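Long-range contacts in putative phosphohistidine phosphatase, SixA (Nakamurella multipartita, PDB 4HBZ), which probably removes phosphate from phosphohistidine in proteins, as a predicted SixA-like member of the histidine phosphatase superfamily: residues R26-G31 / R39-D44; A62-V67 / A110-V115; E92-G97 / V118-T123; L131-L136 / P143-G148; T158-S163 / Q179-P184. All coordinates share one frame; numbering follows the deposited sequence. Where two conformers were deposited one is given.

How the contacts relate
Following the chain from the N terminus, contact 1 closes first, folding the loop after strand 20-26 against the start of helix 43-59. Contact 2 then pairs the beginnings of strands 65-69 and 114-119. Contact 3 opens inside that span and closes beyond it, so contacts 2 and 3 cross; both use strand 114-119, and V67 and V118 join them. H27 of contact 1 meets G119 and H120 of contact 3, bringing the ends of two central strands together. Contact 4 closes a short loop after helix 123-138. Contact 5 pairs strands 159-164 and 177-182 at one side of the sheet, touching contact 4 through L162 and contact 1 through T158.

Contact 1: R26-G31 / R39-D44; sequences RHAAAG and RPLTPD
The guanidinium of R39 grips the carbonyl of G31: NE donates to G31 O over 2.7 Å, with the acceptor close to the guanidinium plane, and NH2 adds a weak bond to the same oxygen. NH1 forms a salt bridge with D36. A water accepts weakly from R39 NH2 and donates to A30 O. These bonds hold together the loop that follows the first strand of the histidine phosphatase fold; R26 ends the strand and H27 opens the loop, and the pair fits the RH of the superfamily's RHG signature, which would make H27 the probable phosphate-accepting histidine. Backbones bridge at A30 and L41, where G31 N donates to P40 O at 2.8 Å, nearly straight at 170°, and T42 N donates to A29 O at 3.0 Å. T42 is the N-cap of helix 43-59, a place suited to a short hydroxyl side chain, and its OG1 bonds to G45 N. Its methyl CG2 lies 3.6 Å from G31 N. A28 is small enough to sit against L41 CD2 and A49 of helix 43-59. L41 brings CD2 to 4.0 Å from A28 CB and to 3.3 Å from A28 O, which accepts from H27 ND1.

Contact 2: A62-V67 / A110-V115; sequences AVDVVV and ADASTV
Two neighbouring parallel strands of the central sheet, 65-69 and 114-119, begin here, and D64 ties their entrances together. Its OD2 accepts from two successive backbone amides: S113 N at 2.8 Å, from above the carboxylate plane, and T114 N at 2.9 Å, on the anti side. A chi1 of -59° sets CG beside the backbone N, anti to the carbonyl carbon, on the side of S113 and T114, where a short acid suits two adjacent N-H groups. In return D64 N donates to T114 O over 2.9 Å, and V65 N adds a weak bond to that oxygen. A water donates to D64 OD2 and A62 O and accepts from T114 OG1, giving OD2 a third donor. An alanine at D64 would probably leave the amides of S113 and T114 without their shared acceptor and let the turn move. Apolar groups fill in beside the acid: V65 CG2 lies 3.9 Å from A112 CB, a methyl small enough to fit beside both V65 and D64, while the side chains of V63 and T114 cross at about a right angle. Beyond the pair, V65 packs on Q86 and R88 of strand 86-90, and V115 on W168, whose NE1 bonds to A112 O.

Contact 3: E92-G97 / V118-T123; sequences ELYGGG and VGHAPT
T123 OG1 donates to G96 O over 2.7 Å, in the carbonyl plane and on a lone pair, the one direct hydrogen bond between the two segments. It lies where strand 114-119 of the histidine phosphatase fold ends and helix 123-138 starts. A water makes a second polar link, donating to L93 O at 2.8 Å and accepting from H120 N at 2.9 Å. Among the rings, Y94 turns an edge toward the face of H120 in an offset edge-to-face pair, with centroids 5.5 Å apart and planes at 70°. Y94 CG, anti to the backbone N (chi1 179°), carries the ring to where CD1 lies 3.6 Å from H120 NE2. Both rings have polar partners beyond the segments: Y94 OH bonds to D36 and H120 NE2 to S69. H120 also meets the H27 ring, consistent with the superfamily's second active-site histidine. Glycines suit the turn after Y94: G95 has a positive phi (97°), and at G96 a side chain would clash with E92 O. In van der Waals packing, L93 CD2 rests 3.9 Å from V118 O, and L93 O lies 3.2 Å from H120 CD2 at the ring edge. T123 CG2 lies 3.4 Å from G97 C.

Contact 4: L131-L136 / P143-G148; sequences LVRQSL and PSSGAG
NH1 of R133 is shared by two carbonyls of the loop after its helix. It donates to S145 O at 2.8 Å and to A147 O at 2.9 Å, both oxygens lying almost in the guanidinium plane. The A147 bond runs in the carbonyl plane onto a lone pair, whereas the S145 carbonyl is met from above its plane, 47° out of it. NH2 adds a weak bond to S145 O. An arginine suits this place because one flat cation can present several N-H groups to neighbouring carbonyls; bends at chi2 and chi3 curl the chain, and the head meets the loop edge-on. Carbon lies across one guanidinium face, with L136 CD1 3.2 Å above the plane, over its centre. An alanine in place of R133 would probably leave the carbonyls of S145 and A147 without their shared donor and the loop freer to move away from the helix. Within the loop, S145 OG accepts from A147 N at 3.0 Å, an ST turn. The A147 methyl packs against both V132 CG1, 3.8 Å away, and L136 CD1. G148 has a positive phi, 103°, and a side chain there would press on V132 CG1. The contact thus folds the loop back along helix 123-138, which packs through V132 on L178 and through S135 on E177 of strand 177-182.

Contact 5: T158-S163 / Q179-P184; sequences TFAVLS and QLVQHP
Strands 159-163 and 179-182 run antiparallel, their axes 4.7 Å apart at 171°, with F159-Q182 and V161-L180 as hydrogen-bonded pairs and A160-V181 as the non-hydrogen-bonded pair between them. V161 N donates to L180 O at 2.8 Å. At the same residue V161 O accepts from Q179 N at 2.8 Å and, weakly, from L180 N, so that Q179 and L180 both face V161 in a classic beta bulge. On the side of F159, V161, L180 and Q182, the F159 ring meets Q182. Q182 lays its CB over one face of the ring, 3.7 Å from the centroid and 23° off the normal, a CH-pi contact, and the two side chains lie side by side, pointing the same way. V161 CG2 meets the ring edge in plane. These strands form the antiparallel side of the mixed sheet of the histidine phosphatase fold, with 177-182 outermost and helix 43-59 covering this face through W55. V161, beta-branched, suits a strand, and its CG2 packs 3.7 Å from L180 CD1, these two side chains also lying side by side. On the side of A160 and V181, V181 CG1 comes 3.5 Å from T158 CG2. The hydroxyl of T158 bonds to A155 O, and P184 CD lies 3.2 Å from T158 OG1.

Contact 1: R26-G31 / R39-D44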
# COMPACT_ATOMS: atom_id res chain seq x y z
N ARG A 26 -4.28 0.41 3.55
CA ARG A 26 -5.64 -0.13 3.73
C ARG A 26 -6.62 1.04 3.76
O ARG A 26 -6.38 2.06 4.43
CB ARG A 26 -5.72 -0.92 5.05
CG ARG A 26 -7.11 -1.46 5.33
CD ARG A 26 -7.15 -2.16 6.67
NE ARG A 26 -8.47 -2.71 6.93
CZ ARG A 26 -8.79 -3.37 8.06
NH1 ARG A 26 -7.91 -3.57 8.99
NH2 ARG A 26 -10.01 -3.90 8.17
N HIS A 27 -7.71 0.93 3.02
CA HIS A 27 -8.72 1.98 3.00
C HIS A 27 -9.13 2.36 4.43
O HIS A 27 -9.10 1.54 5.35
CB HIS A 27 -9.97 1.58 2.20
CG HIS A 27 -10.71 0.44 2.78
ND1 HIS A 27 -11.56 0.56 3.87
CD2 HIS A 27 -10.71 -0.88 2.45
CE1 HIS A 27 -12.03 -0.62 4.18
NE2 HIS A 27 -11.53 -1.52 3.33
N ALA A 28 -9.62 3.58 4.53
CA ALA A 28 -10.11 4.09 5.82
C ALA A 28 -11.48 3.54 6.15
O ALA A 28 -12.12 2.84 5.36
CB ALA A 28 -10.07 5.58 5.82
N ALA A 29 -11.91 3.78 7.38
CA ALA A 29 -13.11 3.15 7.94
C ALA A 29 -14.35 3.46 7.12
O ALA A 29 -14.57 4.63 6.70
CB ALA A 29 -13.30 3.58 9.37
N ALA A 30 -15.16 2.43 6.88
CA ALA A 30 -16.32 2.54 6.03
C ALA A 30 -17.61 2.09 6.71
O ALA A 30 -17.60 1.38 7.71
CB ALA A 30 -16.07 1.73 4.75
N GLY A 31 -18.69 2.64 6.21
CA GLY A 31 -20.01 2.44 6.79
C GLY A 31 -20.77 1.37 6.09
O GLY A 31 -20.20 0.43 5.51
N ARG A 39 -20.07 0.69 -0.25
CA ARG A 39 -19.99 1.24 1.11
C ARG A 39 -19.06 2.47 1.16
O ARG A 39 -17.91 2.42 0.72
CB ARG A 39 -19.43 0.19 2.08
CG ARG A 39 -20.44 -0.93 2.34
CD ARG A 39 -19.81 -2.16 2.98
NE ARG A 39 -19.20 -1.76 4.24
CZ ARG A 39 -18.06 -2.18 4.72
NH1 ARG A 39 -17.32 -3.08 4.07
NH2 ARG A 39 -17.61 -1.64 5.86
N PRO A 40 -19.55 3.60 1.70
CA PRO A 40 -18.77 4.81 1.72
C PRO A 40 -17.90 4.90 2.96
O PRO A 40 -18.13 4.20 3.96
CB PRO A 40 -19.85 5.88 1.77
CG PRO A 40 -20.87 5.29 2.67
CD PRO A 40 -20.91 3.80 2.23
N LEU A 41 -16.92 5.80 2.94
CA LEU A 41 -16.22 6.10 4.18
C LEU A 41 -17.17 6.72 5.20
O LEU A 41 -18.12 7.48 4.85
CB LEU A 41 -15.10 7.08 3.95
CG LEU A 41 -13.93 6.57 3.07
CD1 LEU A 41 -12.87 7.68 2.93
CD2 LEU A 41 -13.38 5.26 3.55
N THR A 42 -16.89 6.46 6.45
CA THR A 42 -17.58 7.19 7.53
C THR A 42 -16.92 8.56 7.68
O THR A 42 -15.84 8.81 7.13
CB THR A 42 -17.44 6.44 8.86
OG1 THR A 42 -16.07 6.42 9.22
CG2 THR A 42 -17.99 5.03 8.78
N PRO A 43 -17.55 9.48 8.46
CA PRO A 43 -16.85 10.73 8.69
C PRO A 43 -15.49 10.56 9.35
O PRO A 43 -14.55 11.30 9.01
CB PRO A 43 -17.83 11.53 9.53
CG PRO A 43 -19.20 10.97 9.12
CD PRO A 43 -18.97 9.52 8.84
N ASP A 44 -15.36 9.63 10.26
CA ASP A 44 -14.04 9.37 10.86
C ASP A 44 -13.08 8.79 9.82
O ASP A 44 -11.89 9.15 9.81
CB ASP A 44 -14.13 8.41 12.04
CG ASP A 44 -14.74 9.04 13.30
OD1 ASP A 44 -14.73 10.27 13.49
OD2 ASP A 44 -15.22 8.25 14.12
O HOH W 1 -18.97 -0.94 8.43

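Contact 2: A62-V67 / A110-V115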
# COMPACT_ATOMS: atom_id res chain seq x y z
N ALA A 62 6.69 12.67 -4.18
CA ALA A 62 5.38 12.68 -4.80
C ALA A 62 5.05 11.32 -5.40
O ALA A 62 5.88 10.69 -6.04
CB ALA A 62 5.30 13.73 -5.91
N VAL A 63 3.84 10.86 -5.15
CA VAL A 63 3.44 9.58 -5.71
C VAL A 63 3.37 9.72 -7.24
O VAL A 63 2.77 10.63 -7.78
CB VAL A 63 2.10 9.10 -5.11
CG1 VAL A 63 1.53 7.92 -5.88
CG2 VAL A 63 2.27 8.76 -3.64
N ASP A 64 3.91 8.72 -7.95
CA ASP A 64 3.88 8.71 -9.41
C ASP A 64 2.69 7.96 -9.98
O ASP A 64 2.12 8.36 -11.01
CB ASP A 64 5.16 8.14 -10.02
CG ASP A 64 6.38 8.92 -9.61
OD1 ASP A 64 6.42 10.16 -9.91
OD2 ASP A 64 7.27 8.34 -8.93
N VAL A 65 2.34 6.85 -9.33
CA VAL A 65 1.31 5.92 -9.82
C VAL A 65 0.54 5.36 -8.62
O VAL A 65 1.15 5.03 -7.60
CB VAL A 65 1.96 4.76 -10.60
CG1 VAL A 65 0.95 3.76 -11.06
CG2 VAL A 65 2.77 5.31 -11.78
N VAL A 66 -0.78 5.29 -8.74
CA VAL A 66 -1.61 4.68 -7.71
C VAL A 66 -2.27 3.47 -8.39
O VAL A 66 -2.73 3.56 -9.55
CB VAL A 66 -2.72 5.62 -7.24
CG1 VAL A 66 -3.53 4.98 -6.13
CG2 VAL A 66 -2.10 6.90 -6.73
N VAL A 67 -2.28 2.35 -7.65
CA VAL A 67 -3.10 1.17 -8.01
C VAL A 67 -4.18 1.09 -6.92
O VAL A 67 -3.85 1.01 -5.71
CB VAL A 67 -2.30 -0.14 -8.10
CG1 VAL A 67 -3.16 -1.21 -8.74
CG2 VAL A 67 -0.98 0.07 -8.89
N ALA A 110 7.64 1.54 -15.57
CA ALA A 110 8.83 1.09 -14.95
C ALA A 110 9.61 2.21 -14.30
O ALA A 110 10.29 1.93 -13.32
CB ALA A 110 9.72 0.40 -15.98
N ASP A 111 9.54 3.43 -14.83
CA ASP A 111 10.35 4.51 -14.28
C ASP A 111 9.67 5.20 -13.09
O ASP A 111 10.23 6.15 -12.55
CB ASP A 111 10.67 5.57 -15.36
CG ASP A 111 11.60 5.04 -16.44
OD1 ASP A 111 12.36 4.09 -16.15
OD2 ASP A 111 11.55 5.59 -17.57
N ALA A 112 8.49 4.74 -12.69
CA ALA A 112 7.87 5.28 -11.45
C ALA A 112 8.81 5.09 -10.29
O ALA A 112 9.42 4.03 -10.12
CB ALA A 112 6.54 4.60 -11.15
N SER A 113 8.98 6.13 -9.49
CA SER A 113 9.82 6.04 -8.30
C SER A 113 9.02 5.71 -7.05
O SER A 113 9.52 5.04 -6.13
CB SER A 113 10.61 7.31 -8.08
OG SER A 113 11.39 7.61 -9.22
N THR A 114 7.77 6.18 -7.01
CA THR A 114 6.90 6.03 -5.82
C THR A 114 5.52 5.54 -6.27
O THR A 114 4.89 6.16 -7.12
CB THR A 114 6.78 7.38 -5.08
OG1 THR A 114 8.10 7.91 -4.88
CG2 THR A 114 6.08 7.27 -3.76
N VAL A 115 5.14 4.41 -5.74
CA VAL A 115 3.84 3.76 -6.02
C VAL A 115 3.01 3.62 -4.77
O VAL A 115 3.51 3.18 -3.76
CB VAL A 115 4.04 2.39 -6.69
CG1 VAL A 115 2.73 1.68 -6.86
CG2 VAL A 115 4.77 2.52 -8.01
O HOH W 2 8.27 9.91 -6.88

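Contact 3: E92-G97 / V118-T123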
# COMPACT_ATOMS: atom_id res chain seq x y z
N GLU A 92 -9.18 -6.36 -9.64
CA GLU A 92 -8.28 -7.34 -9.05
C GLU A 92 -7.91 -6.98 -7.62
O GLU A 92 -7.66 -7.88 -6.82
CB GLU A 92 -7.00 -7.51 -9.87
CG GLU A 92 -7.19 -8.08 -11.30
CD GLU A 92 -7.67 -7.11 -12.36
OE1 GLU A 92 -8.08 -5.95 -12.11
OE2 GLU A 92 -7.70 -7.56 -13.53
N LEU A 93 -7.94 -5.69 -7.25
CA LEU A 93 -7.60 -5.28 -5.89
C LEU A 93 -8.79 -5.38 -4.95
O LEU A 93 -8.61 -5.21 -3.75
CB LEU A 93 -7.00 -3.89 -5.85
CG LEU A 93 -5.49 -3.75 -5.92
CD1 LEU A 93 -4.90 -4.41 -7.15
CD2 LEU A 93 -5.04 -2.31 -5.79
N TYR A 94 -9.98 -5.64 -5.47
CA TYR A 94 -11.18 -5.85 -4.64
C TYR A 94 -11.30 -7.35 -4.37
O TYR A 94 -12.00 -8.08 -5.03
CB TYR A 94 -12.40 -5.28 -5.33
CG TYR A 94 -13.69 -5.47 -4.55
CD1 TYR A 94 -13.91 -4.83 -3.35
CD2 TYR A 94 -14.72 -6.27 -5.06
CE1 TYR A 94 -15.06 -4.96 -2.66
CE2 TYR A 94 -15.91 -6.41 -4.36
CZ TYR A 94 -16.05 -5.75 -3.13
OH TYR A 94 -17.28 -5.90 -2.48
N GLY A 95 -10.56 -7.79 -3.37
CA GLY A 95 -10.53 -9.19 -2.98
C GLY A 95 -9.40 -10.01 -3.51
O GLY A 95 -9.29 -11.18 -3.16
N GLY A 96 -8.52 -9.43 -4.33
CA GLY A 96 -7.34 -10.13 -4.74
C GLY A 96 -6.42 -10.46 -3.58
O GLY A 96 -6.50 -9.85 -2.52
N GLY A 97 -5.56 -11.44 -3.81
CA GLY A 97 -4.52 -11.83 -2.84
C GLY A 97 -3.19 -11.14 -3.11
O GLY A 97 -3.06 -10.27 -3.98
N VAL A 118 -3.90 1.22 -2.83
CA VAL A 118 -5.00 1.41 -1.90
C VAL A 118 -5.92 0.20 -2.04
O VAL A 118 -6.55 -0.02 -3.07
CB VAL A 118 -5.74 2.73 -2.18
CG1 VAL A 118 -6.79 2.96 -1.09
CG2 VAL A 118 -4.76 3.94 -2.23
N GLY A 119 -5.92 -0.61 -1.01
CA GLY A 119 -6.71 -1.82 -1.04
C GLY A 119 -7.30 -2.21 0.29
O GLY A 119 -7.64 -1.38 1.12
N HIS A 120 -7.46 -3.53 0.47
CA HIS A 120 -8.22 -4.09 1.58
C HIS A 120 -7.36 -5.04 2.42
O HIS A 120 -6.46 -5.72 1.88
CB HIS A 120 -9.39 -4.95 1.03
CG HIS A 120 -10.29 -4.21 0.08
ND1 HIS A 120 -11.44 -3.58 0.52
CD2 HIS A 120 -10.17 -3.91 -1.24
CE1 HIS A 120 -12.00 -2.95 -0.51
NE2 HIS A 120 -11.26 -3.15 -1.59
N ALA A 121 -7.63 -5.12 3.70
CA ALA A 121 -7.16 -6.20 4.52
C ALA A 121 -7.97 -7.45 4.26
O ALA A 121 -9.12 -7.34 3.91
CB ALA A 121 -7.22 -5.85 5.97
N PRO A 122 -7.39 -8.65 4.44
CA PRO A 122 -6.07 -8.95 4.96
C PRO A 122 -4.96 -8.84 3.93
O PRO A 122 -3.75 -8.94 4.26
CB PRO A 122 -6.22 -10.39 5.45
CG PRO A 122 -7.29 -10.97 4.53
CD PRO A 122 -8.25 -9.85 4.36
N THR A 123 -5.29 -8.66 2.65
CA THR A 123 -4.27 -8.77 1.64
C THR A 123 -3.19 -7.68 1.75
O THR A 123 -2.03 -7.96 1.55
CB THR A 123 -4.90 -8.71 0.22
OG1 THR A 123 -5.69 -9.91 0.08
CG2 THR A 123 -3.87 -8.58 -0.92
O HOH W 3 -6.72 -5.35 -1.71

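Contact 4: L131-L136 / P143-G148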
# COMPACT_ATOMS: atom_id res chain seq x y z
N LEU A 131 6.74 -9.27 1.38
CA LEU A 131 7.85 -8.51 0.81
C LEU A 131 9.01 -8.38 1.79
O LEU A 131 10.21 -8.51 1.43
CB LEU A 131 7.39 -7.10 0.38
CG LEU A 131 6.47 -7.08 -0.87
CD1 LEU A 131 5.96 -5.67 -1.09
CD2 LEU A 131 7.11 -7.64 -2.12
N VAL A 132 8.66 -8.12 3.06
CA VAL A 132 9.70 -8.02 4.12
C VAL A 132 10.46 -9.32 4.25
O VAL A 132 11.69 -9.33 4.34
CB VAL A 132 9.10 -7.54 5.45
CG1 VAL A 132 10.04 -7.79 6.63
CG2 VAL A 132 8.68 -6.10 5.31
N ARG A 133 9.74 -10.43 4.32
CA ARG A 133 10.41 -11.71 4.51
C ARG A 133 11.28 -12.07 3.34
O ARG A 133 12.32 -12.68 3.50
CB ARG A 133 9.34 -12.77 4.78
CG ARG A 133 8.55 -12.57 6.08
CD ARG A 133 9.28 -11.98 7.32
NE ARG A 133 10.09 -13.01 7.95
CZ ARG A 133 10.71 -12.90 9.14
NH1 ARG A 133 10.63 -11.79 9.91
NH2 ARG A 133 11.42 -13.94 9.57
N GLN A 134 10.84 -11.75 2.12
CA GLN A 134 11.65 -12.02 0.92
C GLN A 134 12.94 -11.21 0.94
O GLN A 134 14.01 -11.69 0.59
CB GLN A 134 10.82 -11.76 -0.35
CG GLN A 134 11.53 -12.08 -1.66
CD GLN A 134 11.75 -13.59 -1.90
OE1 GLN A 134 11.05 -14.44 -1.37
NE2 GLN A 134 12.67 -13.88 -2.75
N SER A 135 12.81 -9.96 1.33
CA SER A 135 13.99 -9.11 1.42
C SER A 135 15.00 -9.65 2.47
O SER A 135 16.22 -9.68 2.22
CB SER A 135 13.58 -7.68 1.70
OG SER A 135 14.75 -6.84 1.73
N LEU A 136 14.49 -10.09 3.61
CA LEU A 136 15.35 -10.75 4.63
C LEU A 136 16.13 -11.91 4.03
O LEU A 136 17.35 -12.06 4.26
CB LEU A 136 14.50 -11.25 5.79
CG LEU A 136 13.93 -10.23 6.76
CD1 LEU A 136 13.02 -10.97 7.74
CD2 LEU A 136 15.06 -9.55 7.53
N PRO A 143 16.88 -15.91 10.29
CA PRO A 143 15.48 -16.30 10.08
C PRO A 143 14.60 -16.12 11.35
O PRO A 143 13.38 -16.17 11.24
CB PRO A 143 15.57 -17.79 9.68
CG PRO A 143 16.81 -18.25 10.34
CD PRO A 143 17.78 -17.08 10.29
N SER A 144 15.21 -15.91 12.53
CA SER A 144 14.41 -15.56 13.72
C SER A 144 14.14 -14.03 13.79
O SER A 144 13.46 -13.58 14.71
CB SER A 144 15.06 -16.06 15.00
OG SER A 144 16.32 -15.44 15.16
N SER A 145 14.63 -13.25 12.82
CA SER A 145 14.30 -11.81 12.76
C SER A 145 12.79 -11.56 12.91
O SER A 145 11.94 -12.22 12.29
CB SER A 145 14.79 -11.17 11.46
OG SER A 145 14.37 -9.80 11.40
N GLY A 146 12.46 -10.55 13.73
CA GLY A 146 11.08 -10.08 13.89
C GLY A 146 10.69 -9.03 12.85
O GLY A 146 9.62 -8.39 12.99
N ALA A 147 11.54 -8.78 11.83
CA ALA A 147 11.26 -7.72 10.84
C ALA A 147 9.90 -8.00 10.24
O ALA A 147 9.59 -9.12 9.91
CB ALA A 147 12.31 -7.67 9.73
N GLY A 148 9.07 -6.98 10.18
CA GLY A 148 7.73 -7.16 9.65
C GLY A 148 6.70 -7.21 10.76
O GLY A 148 5.53 -7.11 10.49

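Contact 5: T158-S163 / Q179-P184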
# COMPACT_ATOMS: atom_id res chain seq x y z
N THR A 158 -4.47 2.56 7.83
CA THR A 158 -3.02 2.37 8.01
C THR A 158 -2.29 2.26 6.71
O THR A 158 -2.83 1.76 5.74
CB THR A 158 -2.76 1.08 8.83
OG1 THR A 158 -3.43 1.18 10.08
CG2 THR A 158 -1.30 0.81 9.13
N PHE A 159 -1.08 2.77 6.66
CA PHE A 159 -0.22 2.45 5.53
C PHE A 159 1.18 2.12 5.98
O PHE A 159 1.65 2.54 7.01
CB PHE A 159 -0.20 3.57 4.48
CG PHE A 159 0.33 4.90 4.97
CD1 PHE A 159 1.69 5.20 4.95
CD2 PHE A 159 -0.57 5.85 5.47
CE1 PHE A 159 2.15 6.43 5.38
CE2 PHE A 159 -0.11 7.06 5.92
CZ PHE A 159 1.23 7.35 5.85
N ALA A 160 1.82 1.28 5.17
CA ALA A 160 3.23 0.88 5.32
C ALA A 160 4.05 1.44 4.18
O ALA A 160 3.56 1.50 3.02
CB ALA A 160 3.36 -0.64 5.32
N VAL A 161 5.23 1.91 4.49
CA VAL A 161 6.15 2.45 3.52
C VAL A 161 7.34 1.50 3.44
O VAL A 161 7.96 1.19 4.46
CB VAL A 161 6.66 3.85 3.91
CG1 VAL A 161 7.62 4.40 2.84
CG2 VAL A 161 5.51 4.81 4.19
N LEU A 162 7.59 1.00 2.23
CA LEU A 162 8.66 0.07 1.98
C LEU A 162 9.58 0.58 0.88
O LEU A 162 9.19 1.42 0.10
CB LEU A 162 8.11 -1.30 1.59
CG LEU A 162 7.10 -1.92 2.55
CD1 LEU A 162 5.68 -1.66 2.09
CD2 LEU A 162 7.34 -3.41 2.73
N SER A 163 10.81 0.07 0.86
CA SER A 163 11.79 0.49 -0.11
C SER A 163 12.39 -0.77 -0.73
O SER A 163 12.71 -1.75 -0.04
CB SER A 163 12.88 1.27 0.61
OG SER A 163 13.79 1.74 -0.32
N GLN A 179 10.14 0.47 6.01
CA GLN A 179 10.65 1.73 6.56
C GLN A 179 9.83 2.21 7.75
O GLN A 179 10.40 2.68 8.76
CB GLN A 179 10.73 2.83 5.48
CG GLN A 179 11.57 2.47 4.25
CD GLN A 179 12.94 1.97 4.64
OE1 GLN A 179 13.71 2.71 5.27
NE2 GLN A 179 13.25 0.72 4.31
N LEU A 180 8.52 2.15 7.60
CA LEU A 180 7.60 2.62 8.63
C LEU A 180 6.21 2.13 8.40
O LEU A 180 5.80 1.85 7.27
CB LEU A 180 7.65 4.13 8.76
CG LEU A 180 7.29 4.95 7.60
CD1 LEU A 180 5.87 5.49 7.83
CD2 LEU A 180 8.24 6.14 7.47
N VAL A 181 5.45 2.09 9.50
CA VAL A 181 4.02 1.86 9.46
C VAL A 181 3.40 3.07 10.17
O VAL A 181 3.75 3.35 11.33
CB VAL A 181 3.60 0.52 10.09
CG1 VAL A 181 2.08 0.34 9.99
CG2 VAL A 181 4.36 -0.64 9.47
N GLN A 182 2.53 3.78 9.44
CA GLN A 182 1.78 4.94 9.97
C GLN A 182 0.36 4.53 10.23
O GLN A 182 -0.39 4.18 9.32
CB GLN A 182 1.82 6.10 8.98
CG GLN A 182 3.16 6.81 8.96
CD GLN A 182 3.47 7.54 10.24
OE1 GLN A 182 4.60 7.44 10.74
NE2 GLN A 182 2.50 8.26 10.80
N HIS A 183 -0.02 4.60 11.49
CA HIS A 183 -1.34 4.22 11.93
C HIS A 183 -2.32 5.39 11.91
O HIS A 183 -1.93 6.55 11.96
CB HIS A 183 -1.23 3.60 13.35
CG HIS A 183 -0.32 2.42 13.39
ND1 HIS A 183 -0.78 1.13 13.19
CD2 HIS A 183 1.02 2.32 13.45
CE1 HIS A 183 0.22 0.30 13.22
NE2 HIS A 183 1.33 0.98 13.34
N PRO A 184 -3.62 5.10 11.82
CA PRO A 184 -4.59 6.17 11.66
C PRO A 184 -4.66 7.02 12.92
O PRO A 184 -4.32 6.56 14.02
CB PRO A 184 -5.92 5.47 11.44
CG PRO A 184 -5.65 4.03 11.58
CD PRO A 184 -4.23 3.77 11.73